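Local atomic coordinates of tannase (Fusobacterium nucleatum subsp. nucleatum ATCC 25586, PDB entry 6YQ4), a protein that probably hydrolyses gallotannins, as a tannase related to the feruloyl-esterase-like branch of the alpha/beta-hydrolase family, and carries a bound magnesium ion. Residues 5-17 with 144-156. Numbering follows the deposited sequence.
With MG (magnesium ion), chain E.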
loop_
_atom_site.group_PDB
_atom_site.type_symbol
_atom_site.label_atom_id
_atom_site.label_comp_id
_atom_site.label_asym_id
_atom_site.label_seq_id
_atom_site.Cartn_x
_atom_site.Cartn_y
_atom_site.Cartn_z
ATOM N N ASP A 5 19.560 9.686 22.810
ATOM C CA ASP A 5 20.291 10.939 22.975
ATOM C C ASP A 5 19.649 12.088 22.188
ATOM O O ASP A 5 19.805 13.259 22.549
ATOM C CB ASP A 5 21.757 10.767 22.555
ATOM C CG ASP A 5 21.936 10.680 21.044
ATOM O OD1 ASP A 5 21.492 9.676 20.437
ATOM O OD2 ASP A 5 22.528 11.620 20.467
ATOM N N TYR A 6 18.933 11.757 21.113
ATOM C CA TYR A 6 18.199 12.760 20.353
ATOM C C TYR A 6 16.928 13.125 21.103
ATOM O O TYR A 6 16.101 12.254 21.383
ATOM C CB TYR A 6 17.860 12.244 18.958
ATOM C CG TYR A 6 18.974 12.424 17.962
ATOM C CD1 TYR A 6 20.015 11.496 17.881
ATOM C CD2 TYR A 6 18.990 13.516 17.108
ATOM C CE1 TYR A 6 21.041 11.652 16.974
ATOM C CE2 TYR A 6 20.012 13.684 16.193
ATOM C CZ TYR A 6 21.041 12.750 16.126
ATOM O OH TYR A 6 22.074 12.920 15.220
ATOM N N ASP A 7 16.771 14.404 21.434
ATOM C CA ASP A 7 15.587 14.847 22.157
ATOM C C ASP A 7 14.377 14.882 21.226
ATOM O O ASP A 7 14.474 15.310 20.070
ATOM C CB ASP A 7 15.835 16.222 22.770
ATOM C CG ASP A 7 14.567 16.889 23.221
ATOM O OD1 ASP A 7 14.048 16.522 24.297
ATOM O OD2 ASP A 7 14.086 17.777 22.491
ATOM N N LEU A 8 13.227 14.432 21.740
ATOM C CA LEU A 8 12.057 14.164 20.911
ATOM C C LEU A 8 10.919 15.164 21.058
ATOM O O LEU A 8 9.866 14.956 20.446
ATOM C CB LEU A 8 11.510 12.762 21.202
ATOM C CG LEU A 8 12.255 11.617 20.520
ATOM C CD1 LEU A 8 11.419 10.350 20.518
ATOM C CD2 LEU A 8 12.724 12.016 19.100
ATOM N N LYS A 9 11.069 16.229 21.841
ATOM C CA LYS A 9 9.953 17.153 21.986
ATOM C C LYS A 9 9.944 18.168 20.850
ATOM O O LYS A 9 10.991 18.624 20.378
ATOM C CB LYS A 9 9.955 17.856 23.348
ATOM C CG LYS A 9 8.959 17.184 24.340
ATOM C CD LYS A 9 7.480 17.496 23.988
ATOM C CE LYS A 9 6.464 17.084 25.059
ATOM N NZ LYS A 9 6.753 15.774 25.700
ATOM N N PHE A 10 8.739 18.499 20.417
ATOM C CA PHE A 10 8.508 19.347 19.262
ATOM C C PHE A 10 8.598 20.812 19.664
ATOM O O PHE A 10 7.974 21.246 20.639
ATOM C CB PHE A 10 7.132 19.020 18.688
ATOM C CG PHE A 10 6.652 19.968 17.644
ATOM C CD1 PHE A 10 7.040 19.817 16.324
ATOM C CD2 PHE A 10 5.775 20.989 17.974
ATOM C CE1 PHE A 10 6.579 20.685 15.349
ATOM C CE2 PHE A 10 5.312 21.856 17.013
ATOM C CZ PHE A 10 5.713 21.705 15.693
ATOM N N ASN A 11 9.364 21.575 18.897
ATOM C CA ASN A 11 9.571 22.983 19.183
ATOM C C ASN A 11 8.735 23.830 18.236
ATOM O O ASN A 11 9.114 24.001 17.069
ATOM C CB ASN A 11 11.054 23.331 19.052
ATOM C CG ASN A 11 11.395 24.610 19.742
ATOM O OD1 ASN A 11 10.630 25.571 19.692
ATOM N ND2 ASN A 11 12.534 24.631 20.421
ATOM N N PRO A 12 7.604 24.387 18.678
ATOM C CA PRO A 12 6.772 25.203 17.778
ATOM C C PRO A 12 7.442 26.490 17.327
ATOM O O PRO A 12 6.871 27.203 16.490
ATOM C CB PRO A 12 5.517 25.510 18.627
ATOM C CG PRO A 12 5.560 24.547 19.775
ATOM C CD PRO A 12 7.020 24.275 20.023
ATOM N N ASP A 13 8.623 26.810 17.853
ATOM C CA ASP A 13 9.329 28.030 17.493
ATOM C C ASP A 13 10.371 27.831 16.400
ATOM O O ASP A 13 10.834 28.827 15.837
ATOM C CB ASP A 13 10.003 28.635 18.732
ATOM C CG ASP A 13 9.003 29.230 19.704
ATOM O OD1 ASP A 13 9.389 29.540 20.861
ATOM O OD2 ASP A 13 7.828 29.390 19.300
ATOM N N LYS A 14 10.748 26.588 16.079
ATOM C CA LYS A 14 11.808 26.311 15.099
ATOM C C LYS A 14 11.159 25.924 13.773
ATOM O O LYS A 14 11.002 24.747 13.458
ATOM C CB LYS A 14 12.758 25.222 15.596
ATOM C CG LYS A 14 13.806 24.765 14.558
ATOM C CD LYS A 14 14.603 25.941 13.968
ATOM C CE LYS A 14 14.784 25.813 12.453
ATOM N NZ LYS A 14 15.089 27.133 11.817
ATOM N N TYR A 15 10.811 26.929 12.976
ATOM C CA TYR A 15 10.130 26.710 11.709
ATOM C C TYR A 15 10.645 27.701 10.677
ATOM O O TYR A 15 11.251 28.718 11.018
ATOM C CB TYR A 15 8.612 26.887 11.847
ATOM C CG TYR A 15 8.216 28.309 12.226
ATOM C CD1 TYR A 15 7.939 29.270 11.249
ATOM C CD2 TYR A 15 8.118 28.688 13.559
ATOM C CE1 TYR A 15 7.564 30.556 11.597
ATOM C CE2 TYR A 15 7.762 29.976 13.911
ATOM C CZ TYR A 15 7.487 30.902 12.929
ATOM O OH TYR A 15 7.126 32.182 13.295
ATOM N N ILE A 16 10.365 27.412 9.408
ATOM C CA ILE A 16 10.535 28.374 8.327
ATOM C C ILE A 16 9.161 28.698 7.758
ATOM O O ILE A 16 8.327 27.804 7.575
ATOM C CB ILE A 16 11.476 27.857 7.220
ATOM C CG1 ILE A 16 12.851 27.497 7.792
ATOM C CG2 ILE A 16 11.635 28.904 6.113
ATOM C CD1 ILE A 16 13.714 26.693 6.811
ATOM N N SER A 17 8.925 29.981 7.484
ATOM C CA SER A 17 7.698 30.416 6.826
ATOM C C SER A 17 7.824 30.172 5.330
ATOM O O SER A 17 8.724 30.718 4.681
ATOM C CB SER A 17 7.437 31.893 7.092
ATOM O OG SER A 17 7.055 32.106 8.432
ATOM N N ARG A 144 4.086 7.545 16.999
ATOM C CA ARG A 144 4.306 7.674 18.432
ATOM C C ARG A 144 4.854 9.054 18.773
ATOM O O ARG A 144 4.445 9.666 19.766
ATOM C CB ARG A 144 5.238 6.557 18.904
ATOM C CG ARG A 144 4.629 5.190 18.670
ATOM C CD ARG A 144 5.480 4.063 19.190
ATOM N NE ARG A 144 4.725 2.817 19.293
ATOM C CZ ARG A 144 4.303 2.291 20.436
ATOM N NH1 ARG A 144 4.556 2.893 21.592
ATOM N NH2 ARG A 144 3.642 1.152 20.426
ATOM N N TYR A 145 5.758 9.569 17.933
ATOM C CA TYR A 145 6.229 10.945 18.057
ATOM C C TYR A 145 5.075 11.938 17.999
ATOM O O TYR A 145 5.026 12.891 18.785
ATOM C CB TYR A 145 7.243 11.243 16.947
ATOM C CG TYR A 145 7.774 12.655 16.944
ATOM C CD1 TYR A 145 8.999 12.959 17.546
ATOM C CD2 TYR A 145 7.062 13.684 16.330
ATOM C CE1 TYR A 145 9.484 14.237 17.555
ATOM C CE2 TYR A 145 7.545 14.971 16.330
ATOM C CZ TYR A 145 8.760 15.246 16.942
ATOM O OH TYR A 145 9.234 16.536 16.949
ATOM N N LEU A 146 4.148 11.746 17.057
ATOM C CA LEU A 146 2.980 12.622 16.974
ATOM C C LEU A 146 2.169 12.612 18.260
ATOM O O LEU A 146 1.743 13.674 18.729
ATOM C CB LEU A 146 2.099 12.223 15.802
ATOM C CG LEU A 146 2.751 12.386 14.432
ATOM C CD1 LEU A 146 1.709 12.142 13.345
ATOM C CD2 LEU A 146 3.355 13.755 14.308
ATOM N N TYR A 147 1.937 11.427 18.847
ATOM C CA TYR A 147 1.155 11.356 20.088
ATOM C C TYR A 147 1.892 12.009 21.250
ATOM O O TYR A 147 1.293 12.765 22.023
ATOM C CB TYR A 147 0.816 9.900 20.435
ATOM C CG TYR A 147 -0.413 9.391 19.712
ATOM C CD1 TYR A 147 -1.684 9.884 20.018
ATOM C CD2 TYR A 147 -0.305 8.439 18.704
ATOM C CE1 TYR A 147 -2.816 9.427 19.347
ATOM C CE2 TYR A 147 -1.432 7.969 18.028
ATOM C CZ TYR A 147 -2.682 8.467 18.351
ATOM O OH TYR A 147 -3.782 7.998 17.668
ATOM N N LEU A 148 3.195 11.727 21.384
ATOM C CA LEU A 148 3.993 12.306 22.461
ATOM C C LEU A 148 3.945 13.827 22.457
ATOM O O LEU A 148 3.982 14.453 23.525
ATOM C CB LEU A 148 5.437 11.819 22.349
ATOM C CG LEU A 148 6.349 12.223 23.516
ATOM C CD1 LEU A 148 6.923 11.025 24.246
ATOM C CD2 LEU A 148 7.474 13.100 23.014
ATOM N N ASN A 149 3.850 14.442 21.281
ATOM C CA ASN A 149 3.869 15.893 21.155
ATOM C C ASN A 149 2.504 16.477 20.862
ATOM O O ASN A 149 2.427 17.621 20.410
ATOM C CB ASN A 149 4.819 16.325 20.044
ATOM C CG ASN A 149 6.243 16.060 20.373
ATOM O OD1 ASN A 149 6.838 16.757 21.186
ATOM N ND2 ASN A 149 6.815 15.057 19.735
ATOM N N ASP A 150 1.431 15.707 21.063
ATOM C CA ASP A 150 0.101 16.194 20.705
ATOM C C ASP A 150 -0.242 17.472 21.461
ATOM O O ASP A 150 -0.774 18.423 20.876
ATOM C CB ASP A 150 -0.946 15.107 20.969
ATOM C CG ASP A 150 -2.297 15.419 20.332
ATOM O OD1 ASP A 150 -3.295 14.754 20.695
ATOM O OD2 ASP A 150 -2.360 16.324 19.471
ATOM N N GLU A 151 0.089 17.525 22.754
ATOM C CA GLU A 151 -0.387 18.630 23.577
ATOM C C GLU A 151 0.278 19.939 23.196
ATOM O O GLU A 151 -0.305 21.008 23.390
ATOM C CB GLU A 151 -0.167 18.323 25.054
ATOM C CG GLU A 151 -1.055 17.172 25.539
ATOM C CD GLU A 151 -0.836 16.819 27.004
ATOM O OE1 GLU A 151 0.077 17.403 27.637
ATOM O OE2 GLU A 151 -1.588 15.963 27.524
ATOM N N VAL A 152 1.474 19.886 22.626
ATOM C CA VAL A 152 2.153 21.110 22.247
ATOM C C VAL A 152 2.084 21.375 20.742
ATOM O O VAL A 152 2.278 22.525 20.317
ATOM C CB VAL A 152 3.613 21.075 22.755
ATOM C CG1 VAL A 152 4.421 19.993 22.033
ATOM C CG2 VAL A 152 4.254 22.445 22.640
ATOM N N MET A 153 1.780 20.368 19.933
ATOM C CA MET A 153 1.714 20.537 18.482
ATOM C C MET A 153 0.282 20.808 18.038
ATOM O O MET A 153 -0.652 20.157 18.524
ATOM C CB MET A 153 2.242 19.294 17.759
ATOM C CG MET A 153 2.200 19.363 16.221
ATOM S SD MET A 153 2.879 17.893 15.384
ATOM C CE MET A 153 4.329 17.633 16.403
ATOM N N PRO A 154 0.075 21.772 17.142
ATOM C CA PRO A 154 -1.276 22.002 16.619
ATOM C C PRO A 154 -1.839 20.752 15.961
ATOM O O PRO A 154 -1.107 19.888 15.463
ATOM C CB PRO A 154 -1.075 23.140 15.605
ATOM C CG PRO A 154 0.115 23.890 16.118
ATOM C CD PRO A 154 1.016 22.837 16.742
ATOM N N GLY A 155 -3.154 20.652 15.981
ATOM C CA GLY A 155 -3.837 19.490 15.435
ATOM C C GLY A 155 -4.231 18.494 16.506
ATOM O O GLY A 155 -4.061 18.707 17.709
ATOM N N ASP A 156 -4.755 17.368 16.039
ATOM C CA ASP A 156 -5.305 16.330 16.904
ATOM C C ASP A 156 -4.702 14.990 16.510
ATOM O O ASP A 156 -5.049 14.438 15.463
ATOM C CB ASP A 156 -6.828 16.288 16.791
ATOM C CG ASP A 156 -7.453 15.211 17.668
ATOM O OD1 ASP A 156 -6.758 14.682 18.572
ATOM O OD2 ASP A 156 -8.651 14.908 17.456
HETATM MG MG MG E . -2.361 18.695 18.941
#
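At the C-terminal end of helix 134-148, where the chain turns into a magnesium-binding loop, segment 5-17 is pinned, at Leu-8 and Phe-10, by the side-chain amide of Asn-149. Asparagine suits the place because its amide offers both a donor and an acceptor to a backbone C=O and N-H two residues apart: ND2 gives a nearly straight hydrogen bond to Leu-8 O (3.1 Å, 164°) in the carbonyl plane, and OD1 accepts from Phe-10 N at 2.7 Å, with that donor well above the amide plane. ND2 also bonds Tyr-145 O, which the backbone N of Asn-149 reaches from the opposite face of the Tyr-145 carbonyl plane. Three bonds to backbone atoms hold the amide in a fixed rotation, and ND2 sits over the centre of the Tyr-145 ring, 3.3 Å above its plane.

Phe-10, its CG anti to the backbone N (chi1 170°), brings its ring to Met-153. The methyl CE lies over one face, 3.7 Å from the centroid, with SD farther above the same ring in a Met-aromatic contact; a flexible thioether suits such a flat surface. Tyr-145 OH meets the ring edge in plane, and Tyr-32 of strand 26-36 also packs against the ring. Farther along, the rigid, apolar ring of Pro-12 rests its CG on Val-152 CG2 at 3.8 Å.

Magnesium is bound by Asp-150 through O and OD2, and by the carbonyl oxygens of Met-153 and Gly-155. Met-153 thus faces both ways, its carbonyl on the metal and its side chain on Phe-10, so holding the metal loop in shape probably also helps to set the surface on which the Phe-10 ring rests.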